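Local coordinates for maternal protein tudor (Drosophila melanogaster, PDB 4Q5W) that probably binds symmetrically dimethylated arginines of Aubergine, may act in piRNA-guided transposon repression, and is required in oogenesis for forming primordial germ cells, at residues Y18-E23 with I82-T87; T44-V49 with L69-D74; V140-V145 with V154-K159. All coordinates share one frame; numbering follows the deposited sequence. Where two conformers were deposited one is given.

Contact 1 of 3, residues Y18-E23 with I82-T87; sequences YLQFSE and IDYGNT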
loop_
_atom_site.group_PDB
_atom_site.type_symbol
_atom_site.label_atom_id
_atom_site.label_comp_id
_atom_site.label_asym_id
_atom_site.label_seq_id
_atom_site.Cartn_x
_atom_site.Cartn_y
_atom_site.Cartn_z
ATOM N N TYR A 18 0.256 3.186 -2.691
ATOM C CA TYR A 18 -0.228 1.944 -3.299
ATOM C C TYR A 18 -1.750 1.924 -3.364
ATOM O O TYR A 18 -2.409 2.113 -2.344
ATOM C CB TYR A 18 0.245 0.741 -2.473
ATOM C CG TYR A 18 1.722 0.447 -2.603
ATOM C CD1 TYR A 18 2.660 1.160 -1.865
ATOM C CD2 TYR A 18 2.172 -0.557 -3.444
ATOM C CE1 TYR A 18 4.013 0.887 -1.975
ATOM C CE2 TYR A 18 3.527 -0.840 -3.563
ATOM C CZ TYR A 18 4.440 -0.114 -2.824
ATOM O OH TYR A 18 5.785 -0.393 -2.943
ATOM N N LEU A 19 -2.309 1.696 -4.557
ATOM C CA LEU A 19 -3.758 1.649 -4.740
ATOM C C LEU A 19 -4.172 0.425 -5.521
ATOM O O LEU A 19 -3.505 0.044 -6.478
ATOM C CB LEU A 19 -4.266 2.850 -5.561
ATOM C CG LEU A 19 -4.286 4.246 -4.964
ATOM C CD1 LEU A 19 -2.893 4.755 -4.955
ATOM C CD2 LEU A 19 -5.173 5.171 -5.763
ATOM N N GLN A 20 -5.310 -0.149 -5.155
ATOM C CA GLN A 20 -5.896 -1.217 -5.948
ATOM C C GLN A 20 -7.069 -0.657 -6.733
ATOM O O GLN A 20 -8.066 -0.254 -6.151
ATOM C CB GLN A 20 -6.363 -2.350 -5.042
ATOM C CG GLN A 20 -5.220 -2.987 -4.262
ATOM C CD GLN A 20 -5.711 -4.056 -3.318
ATOM O OE1 GLN A 20 -6.914 -4.187 -3.082
ATOM N NE2 GLN A 20 -4.786 -4.849 -2.791
ATOM N N PHE A 21 -6.943 -0.617 -8.056
ATOM C CA PHE A 21 -8.012 -0.077 -8.894
ATOM C C PHE A 21 -9.159 -1.071 -8.994
ATOM O O PHE A 21 -8.935 -2.283 -8.968
ATOM C CB PHE A 21 -7.473 0.322 -10.261
ATOM C CG PHE A 21 -6.679 1.590 -10.220
ATOM C CD1 PHE A 21 -5.318 1.560 -9.995
ATOM C CD2 PHE A 21 -7.306 2.817 -10.368
ATOM C CE1 PHE A 21 -4.583 2.733 -9.928
ATOM C CE2 PHE A 21 -6.574 3.999 -10.309
ATOM C CZ PHE A 21 -5.214 3.952 -10.091
ATOM N N SER A 22 -10.383 -0.553 -9.087
ATOM C CA SER A 22 -11.581 -1.390 -8.935
ATOM C C SER A 22 -11.681 -2.533 -9.935
ATOM O O SER A 22 -12.288 -3.561 -9.633
ATOM C CB SER A 22 -12.870 -0.543 -8.942
ATOM O OG SER A 22 -13.156 -0.004 -10.225
ATOM N N GLU A 23 -11.079 -2.361 -11.113
ATOM C CA GLU A 23 -11.068 -3.414 -12.137
ATOM C C GLU A 23 -10.501 -4.730 -11.598
ATOM O O GLU A 23 -10.832 -5.803 -12.105
ATOM C CB GLU A 23 -10.250 -2.985 -13.364
ATOM C CG GLU A 23 -8.753 -2.897 -13.072
ATOM C CD GLU A 23 -7.873 -2.710 -14.307
ATOM O OE1 GLU A 23 -8.409 -2.545 -15.429
ATOM O OE2 GLU A 23 -6.627 -2.727 -14.137
ATOM N N ILE A 82 3.144 -7.848 -1.701
ATOM C CA ILE A 82 3.172 -7.215 -3.018
ATOM C C ILE A 82 1.828 -6.729 -3.538
ATOM O O ILE A 82 1.771 -5.769 -4.309
ATOM C CB ILE A 82 3.828 -8.111 -4.081
ATOM C CG1 ILE A 82 3.041 -9.416 -4.259
ATOM C CG2 ILE A 82 5.279 -8.378 -3.710
ATOM C CD1 ILE A 82 3.417 -10.170 -5.523
ATOM N N ASP A 83 0.749 -7.379 -3.122
ATOM C CA ASP A 83 -0.562 -6.991 -3.608
ATOM C C ASP A 83 -1.080 -5.753 -2.900
ATOM O O ASP A 83 -2.037 -5.141 -3.366
ATOM C CB ASP A 83 -1.552 -8.156 -3.510
ATOM C CG ASP A 83 -1.223 -9.268 -4.495
ATOM O OD1 ASP A 83 -0.817 -8.936 -5.635
ATOM O OD2 ASP A 83 -1.357 -10.457 -4.133
ATOM N N TYR A 84 -0.423 -5.365 -1.807
ATOM C CA TYR A 84 -0.916 -4.272 -0.957
ATOM C C TYR A 84 0.086 -3.139 -0.771
ATOM O O TYR A 84 -0.291 -1.952 -0.760
ATOM C CB TYR A 84 -1.361 -4.808 0.408
ATOM C CG TYR A 84 -2.524 -5.762 0.306
ATOM C CD1 TYR A 84 -2.329 -7.103 -0.020
ATOM C CD2 TYR A 84 -3.823 -5.320 0.492
ATOM C CE1 TYR A 84 -3.399 -7.971 -0.129
ATOM C CE2 TYR A 84 -4.886 -6.181 0.383
ATOM C CZ TYR A 84 -4.663 -7.512 0.072
ATOM O OH TYR A 84 -5.733 -8.372 -0.034
ATOM N N GLY A 85 1.354 -3.495 -0.596
ATOM C CA GLY A 85 2.402 -2.492 -0.497
ATOM C C GLY A 85 3.070 -2.345 0.859
ATOM O O GLY A 85 4.203 -1.871 0.935
ATOM N N ASN A 86 2.381 -2.732 1.926
ATOM C CA ASN A 86 2.951 -2.646 3.264
ATOM C C ASN A 86 4.027 -3.695 3.483
ATOM O O ASN A 86 4.106 -4.677 2.740
ATOM C CB ASN A 86 1.875 -2.728 4.358
ATOM C CG ASN A 86 1.062 -4.002 4.293
ATOM O OD1 ASN A 86 0.489 -4.327 3.256
ATOM N ND2 ASN A 86 1.020 -4.739 5.401
ATOM N N THR A 87 4.867 -3.469 4.487
ATOM C CA THR A 87 5.952 -4.391 4.793
ATOM C C THR A 87 5.769 -4.999 6.176
ATOM O O THR A 87 5.022 -4.485 7.009
ATOM C CB THR A 87 7.334 -3.707 4.722
ATOM O OG1 THR A 87 7.489 -2.786 5.810
ATOM C CG2 THR A 87 7.519 -2.985 3.401
#

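Contact 2 of 3, residues T44-V49 with L69-D74; sequences TEKAAV and LEVLED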
loop_
_atom_site.group_PDB
_atom_site.type_symbol
_atom_site.label_atom_id
_atom_site.label_comp_id
_atom_site.label_asym_id
_atom_site.label_seq_id
_atom_site.Cartn_x
_atom_site.Cartn_y
_atom_site.Cartn_z
ATOM N N THR A 44 12.122 -24.929 2.436
ATOM C CA THR A 44 13.061 -25.859 3.073
ATOM C C THR A 44 14.503 -25.333 3.098
ATOM O O THR A 44 15.423 -26.042 3.512
ATOM C CB THR A 44 13.052 -27.232 2.382
ATOM O OG1 THR A 44 13.375 -27.070 0.997
ATOM C CG2 THR A 44 11.682 -27.890 2.508
ATOM N N GLU A 45 14.689 -24.093 2.654
ATOM C CA GLU A 45 15.993 -23.441 2.693
ATOM C C GLU A 45 15.793 -21.934 2.659
ATOM O O GLU A 45 14.677 -21.464 2.475
ATOM C CB GLU A 45 16.866 -23.892 1.522
ATOM C CG GLU A 45 16.269 -23.608 0.157
ATOM C CD GLU A 45 17.149 -24.115 -0.978
ATOM O OE1 GLU A 45 18.343 -23.747 -1.024
ATOM O OE2 GLU A 45 16.641 -24.886 -1.820
ATOM N N LYS A 46 16.866 -21.173 2.851
ATOM C CA LYS A 46 16.709 -19.721 2.968
ATOM C C LYS A 46 16.421 -19.043 1.629
ATOM O O LYS A 46 16.848 -19.514 0.575
ATOM C CB LYS A 46 17.928 -19.091 3.651
ATOM C CG LYS A 46 18.113 -19.554 5.096
ATOM C CD LYS A 46 18.989 -18.595 5.905
ATOM C CE LYS A 46 18.239 -17.310 6.242
ATOM N NZ LYS A 46 19.049 -16.415 7.119
ATOM N N ALA A 47 15.667 -17.948 1.677
ATOM C CA ALA A 47 15.385 -17.165 0.479
ATOM C C ALA A 47 16.396 -16.025 0.343
ATOM O O ALA A 47 17.107 -15.709 1.288
ATOM C CB ALA A 47 13.977 -16.615 0.531
ATOM N N ALA A 48 16.466 -15.424 -0.842
ATOM C CA ALA A 48 17.354 -14.290 -1.078
ATOM C C ALA A 48 16.514 -13.060 -1.409
ATOM O O ALA A 48 15.335 -13.186 -1.707
ATOM C CB ALA A 48 18.331 -14.601 -2.216
ATOM N N VAL A 49 17.126 -11.882 -1.334
ATOM C CA VAL A 49 16.443 -10.630 -1.654
ATOM C C VAL A 49 15.796 -10.743 -3.034
ATOM O O VAL A 49 16.384 -11.320 -3.945
ATOM C CB VAL A 49 17.426 -9.451 -1.602
ATOM C CG1 VAL A 49 16.803 -8.198 -2.182
ATOM C CG2 VAL A 49 17.874 -9.209 -0.162
ATOM N N LEU A 69 12.507 -8.360 0.943
ATOM C CA LEU A 69 13.222 -7.090 0.902
ATOM C C LEU A 69 14.601 -7.207 1.548
ATOM O O LEU A 69 15.598 -6.725 1.003
ATOM C CB LEU A 69 12.416 -6.006 1.608
ATOM C CG LEU A 69 11.115 -5.610 0.906
ATOM C CD1 LEU A 69 10.349 -4.602 1.733
ATOM C CD2 LEU A 69 11.428 -5.049 -0.477
ATOM N N GLU A 70 14.654 -7.843 2.717
ATOM C CA GLU A 70 15.905 -7.982 3.450
ATOM C C GLU A 70 16.011 -9.338 4.140
ATOM O O GLU A 70 15.037 -9.841 4.699
ATOM C CB GLU A 70 16.040 -6.857 4.480
ATOM C CG GLU A 70 17.400 -6.777 5.154
ATOM C CD GLU A 70 17.518 -5.588 6.087
ATOM O OE1 GLU A 70 16.540 -4.821 6.203
ATOM O OE2 GLU A 70 18.588 -5.424 6.709
ATOM N N VAL A 71 17.199 -9.926 4.078
ATOM C CA VAL A 71 17.493 -11.148 4.809
ATOM C C VAL A 71 18.074 -10.706 6.148
ATOM O O VAL A 71 19.165 -10.131 6.203
ATOM C CB VAL A 71 18.484 -12.034 4.035
ATOM C CG1 VAL A 71 18.816 -13.293 4.822
ATOM C CG2 VAL A 71 17.893 -12.404 2.680
ATOM N N LEU A 72 17.329 -10.946 7.221
ATOM C CA LEU A 72 17.707 -10.458 8.545
ATOM C C LEU A 72 18.423 -11.522 9.362
ATOM O O LEU A 72 18.502 -12.683 8.963
ATOM C CB LEU A 72 16.467 -9.984 9.303
ATOM C CG LEU A 72 15.698 -8.840 8.648
ATOM C CD1 LEU A 72 14.394 -8.588 9.376
ATOM C CD2 LEU A 72 16.556 -7.590 8.630
ATOM N N GLU A 73 18.944 -11.119 10.516
ATOM C CA GLU A 73 19.534 -12.066 11.450
ATOM C C GLU A 73 18.438 -12.901 12.103
ATOM O O GLU A 73 17.255 -12.572 11.995
ATOM C CB GLU A 73 20.353 -11.331 12.515
ATOM C CG GLU A 73 21.518 -10.518 11.956
ATOM C CD GLU A 73 22.618 -11.382 11.344
ATOM O OE1 GLU A 73 22.637 -12.610 11.592
ATOM O OE2 GLU A 73 23.470 -10.829 10.615
ATOM N N ASP A 74 18.840 -13.984 12.766
ATOM C CA ASP A 74 17.916 -14.881 13.464
ATOM C C ASP A 74 16.882 -15.509 12.531
ATOM O O ASP A 74 15.761 -15.821 12.942
ATOM C CB ASP A 74 17.234 -14.167 14.638
ATOM C CG ASP A 74 18.168 -13.953 15.814
ATOM O OD1 ASP A 74 18.894 -12.936 15.826
ATOM O OD2 ASP A 74 18.172 -14.802 16.730
HETATM O O HOH W 1 17.332 -14.419 7.671
#

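Contact 3 of 3, residues V140-V145 with V154-K159; sequences VAVEFV and VRLTTK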
loop_
_atom_site.group_PDB
_atom_site.type_symbol
_atom_site.label_atom_id
_atom_site.label_comp_id
_atom_site.label_asym_id
_atom_site.label_seq_id
_atom_site.Cartn_x
_atom_site.Cartn_y
_atom_site.Cartn_z
ATOM N N VAL A 140 -11.182 5.993 -2.873
ATOM C CA VAL A 140 -10.928 7.262 -3.541
ATOM C C VAL A 140 -11.274 7.246 -5.022
ATOM O O VAL A 140 -11.174 6.219 -5.703
ATOM C CB VAL A 140 -9.445 7.689 -3.427
ATOM C CG1 VAL A 140 -9.114 8.113 -2.012
ATOM C CG2 VAL A 140 -8.507 6.556 -3.884
ATOM N N ALA A 141 -11.678 8.406 -5.520
ATOM C CA ALA A 141 -11.754 8.622 -6.950
ATOM C C ALA A 141 -10.392 9.102 -7.419
ATOM O O ALA A 141 -9.721 9.877 -6.732
ATOM C CB ALA A 141 -12.847 9.637 -7.292
ATOM N N VAL A 142 -9.973 8.629 -8.585
ATOM C CA VAL A 142 -8.635 8.927 -9.074
ATOM C C VAL A 142 -8.687 9.609 -10.438
ATOM O O VAL A 142 -9.333 9.123 -11.362
ATOM C CB VAL A 142 -7.789 7.631 -9.204
ATOM C CG1 VAL A 142 -6.366 7.948 -9.689
ATOM C CG2 VAL A 142 -7.772 6.878 -7.896
ATOM N N GLU A 143 -8.045 10.763 -10.549
ATOM C CA GLU A 143 -7.861 11.427 -11.832
ATOM C C GLU A 143 -6.368 11.545 -12.128
ATOM O O GLU A 143 -5.598 11.928 -11.247
ATOM C CB GLU A 143 -8.498 12.818 -11.796
ATOM C CG GLU A 143 -8.092 13.726 -12.942
ATOM C CD GLU A 143 -8.805 15.062 -12.899
ATOM O OE1 GLU A 143 -9.906 15.122 -12.309
ATOM O OE2 GLU A 143 -8.265 16.051 -13.451
ATOM N N PHE A 144 -5.963 11.238 -13.358
ATOM C CA PHE A 144 -4.544 11.307 -13.713
ATOM C C PHE A 144 -4.064 12.677 -14.179
ATOM O O PHE A 144 -4.581 13.242 -15.135
ATOM C CB PHE A 144 -4.176 10.222 -14.729
ATOM C CG PHE A 144 -4.140 8.847 -14.134
ATOM C CD1 PHE A 144 -2.974 8.352 -13.590
ATOM C CD2 PHE A 144 -5.281 8.069 -14.083
ATOM C CE1 PHE A 144 -2.939 7.099 -13.017
ATOM C CE2 PHE A 144 -5.250 6.817 -13.509
ATOM C CZ PHE A 144 -4.082 6.334 -12.977
ATOM N N VAL A 145 -3.056 13.202 -13.488
ATOM C CA VAL A 145 -2.438 14.466 -13.867
ATOM C C VAL A 145 -1.333 14.217 -14.878
ATOM O O VAL A 145 -1.238 14.908 -15.892
ATOM C CB VAL A 145 -1.817 15.182 -12.658
ATOM C CG1 VAL A 145 -1.253 16.540 -13.075
ATOM C CG2 VAL A 145 -2.839 15.333 -11.533
ATOM N N VAL A 154 -1.393 11.840 -9.658
ATOM C CA VAL A 154 -2.851 11.766 -9.646
ATOM C C VAL A 154 -3.468 12.757 -8.674
ATOM O O VAL A 154 -2.789 13.265 -7.771
ATOM C CB VAL A 154 -3.327 10.379 -9.195
ATOM C CG1 VAL A 154 -2.877 9.299 -10.181
ATOM C CG2 VAL A 154 -2.826 10.095 -7.797
ATOM N N ARG A 155 -4.756 13.028 -8.875
ATOM C CA ARG A 155 -5.567 13.763 -7.914
ATOM C C ARG A 155 -6.530 12.795 -7.260
ATOM O O ARG A 155 -7.212 12.045 -7.954
ATOM C CB ARG A 155 -6.384 14.851 -8.596
ATOM C CG ARG A 155 -5.595 16.058 -9.020
ATOM C CD ARG A 155 -6.540 17.147 -9.476
ATOM N NE ARG A 155 -5.867 18.052 -10.391
ATOM C CZ ARG A 155 -5.804 17.851 -11.701
ATOM N NH1 ARG A 155 -6.385 16.786 -12.233
ATOM N NH2 ARG A 155 -5.167 18.715 -12.478
ATOM N N LEU A 156 -6.592 12.812 -5.933
ATOM C CA LEU A 156 -7.445 11.882 -5.204
ATOM C C LEU A 156 -8.592 12.613 -4.522
ATOM O O LEU A 156 -8.391 13.662 -3.913
ATOM C CB LEU A 156 -6.629 11.135 -4.146
ATOM C CG LEU A 156 -5.372 10.420 -4.649
ATOM C CD1 LEU A 156 -4.560 9.913 -3.469
ATOM C CD2 LEU A 156 -5.742 9.278 -5.575
ATOM N N THR A 157 -9.793 12.059 -4.631
ATOM C CA THR A 157 -10.986 12.610 -3.994
ATOM C C THR A 157 -11.627 11.498 -3.154
ATOM O O THR A 157 -11.710 10.368 -3.624
ATOM C CB THR A 157 -11.987 13.092 -5.072
ATOM O OG1 THR A 157 -11.327 13.980 -5.987
ATOM C CG2 THR A 157 -13.160 13.813 -4.449
ATOM N N THR A 158 -12.079 11.798 -1.937
ATOM C CA THR A 158 -12.719 10.749 -1.141
ATOM C C THR A 158 -13.962 10.267 -1.874
ATOM O O THR A 158 -14.740 11.067 -2.389
ATOM C CB THR A 158 -13.095 11.211 0.279
ATOM O OG1 THR A 158 -14.037 12.293 0.204
ATOM C CG2 THR A 158 -11.854 11.657 1.041
ATOM N N LYS A 159 -14.117 8.950 -1.966
ATOM C CA LYS A 159 -15.233 8.367 -2.702
ATOM C C LYS A 159 -16.459 8.305 -1.804
ATOM O O LYS A 159 -16.974 7.232 -1.507
ATOM C CB LYS A 159 -14.868 6.975 -3.228
ATOM C CG LYS A 159 -15.799 6.492 -4.344
ATOM C CD LYS A 159 -15.676 7.394 -5.556
ATOM C CE LYS A 159 -16.678 7.023 -6.645
ATOM N NZ LYS A 159 -16.708 8.060 -7.726
#

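Contact 1 of 3, residues Y18-E23 with I82-T87
Tyr18 lays one face of its ring on Gly85, at the seam where the two halves of an extended Tudor module meet: strand 16-21 belongs to the SN-like (OB-fold) part, and segment 82-87 to the barrel-like Tudor core. This is the tight, buried side. Gly85 CA stands 3.5 Å from the centroid of the Tyr18 ring, only 11° off the ring normal, a CH-pi contact. A CB on Gly85 would fall 2.3 Å from Tyr18 CG, and the backbone there, with phi at 112°, would also press it against the preceding carbonyl. At the root of the side chain, Tyr18 CB packs at 3.2 Å against Tyr84 O, which also takes a hydrogen bond from Thr9 OG1. An alanine in place of Tyr18 would probably open a gap over Gly85 and lose the CH-pi contact. Buried too is the hydrogen bond from Gln20 NE2 to Asp83 O, 2.8 Å long with 158° at the hydrogen; the donor stands above the carbonyl plane. The Asp83 carboxylate turns away to a salt bridge with Arg65, and its OD1 also accepts from Val106 N.

The looser side is at Tyr84, partly exposed, whose ring also meets Tyr64 and touches Met28 and Cys32 of helix 25-37. Gln20 NE2 sits over one face of this ring, displaced toward the rim, 3.4 Å from Tyr84 CE2.

Contact 2 of 3, residues T44-V49 with L69-D74
Val71 points its CB at the loop 44-49, and its two methyls share the work from there. CG1, set anti to the backbone N by chi1 (178°), is 3.9 Å from Lys46 NZ, the Lys46 and Val71 side chains crossing obliquely. The same torsion leaves CG2 to face the loop backbone: it is 3.7 Å from Ala47 O, and it also lies near Ala48 CA and the amide N of Val49. Further on, Val71 CG2 meets Val49 CG2 at 4.3 Å, the apolar side-chain contact between the two segments.

Strand 63-71 is part of the antiparallel sheet of the Tudor core, an SH3-like barrel, and the loop leads from helix 25-37 into its first strand, 52-56. Near its end strand 63-71 carries a classic beta bulge, Leu69 and Glu70 both facing Lys78. At the bulge Val49 straddles Leu69 O, with CG2 at 3.6 Å and CG1 at 3.7 Å from that oxygen. In the loop, Ala47 N is hydrogen-bonded to Tyr77 OH and Ala48 N to Asp51 OD2.

The other end is a solvent-side link. The Lys46 chain bends at chi3 (74°), and its ammonium donates to a water 2.7 Å from NZ. That water in turn donates to Leu72 O; the modelled 2.5 Å is shorter than expected, and its exact length is doubtful. Lys46 NZ has in addition a long, weak ion pair with Asp75 OD1.

Contact 3 of 3, residues V140-V145 with V154-K159
Val140-Phe144 and Val154-Thr158 run antiparallel, their axes 156° apart, as a beta hairpin in the SN-like (OB-fold) part of the extended Tudor module. Two hydrogen-bonded pairs, Ala141 with Thr157 and Glu143 with Arg155, exchange N-H and C=O both ways; the shorter bonds, Ala141 N to Thr157 O and Arg155 N to Glu143 O, are each 2.7 Å.

The inward face is apolar. Val142 spreads its methyls over two partners: CG1 touches Val154 CG1 at 3.8 Å, and CG2 lies alongside Leu156 CD2 at 3.9 Å. Val154 CG1 also reaches Phe144 CD1 at 3.5 Å, the two side chains lying side by side. Leu19 and Phe21 of strand 16-21 and Ala6 and Ile8 of strand 5-11 cover this face, while Val140 and Leu156 reach helix 166-182.

On the other face Ala141 CB packs on Thr157 CB, and a bend at chi2 (64°) brings Lys159 CD to 4.0 Å from Ala141 CB. Glu143 and Arg155 form a salt bridge, OE2 to NH1; the modelled 2.4 Å is too short to trust, and Glu143 has two conformers. The carboxylate and guanidinium planes are 67° apart. Val145 crosses Arg155 at about a right angle, its CG2 over the centre of one guanidinium face, 3.9 Å from Arg155 CZ.

From the N terminus, the chain first lays down strand 5-11 and then strand 16-21, where contact 1 begins. Helix 25-37 then carries it to the Tudor core. Contact 2 closes there, joining loop 44-49 to the end of strand 63-71, and lies wholly within the longer loop that contact 1 shuts when 82-87 returns to 18-23. The two touch where Thr87 CG2 meets Leu69 CD1. After strand 108-112 and two helices comes contact 3, a short hairpin in series with the others. Contacts 1 and 3 reach the same five-stranded sheet and touch there. Contact 1 thus joins the two lobes, whereas contacts 2 and 3, their nearest atoms about 21 Å apart, each tie one.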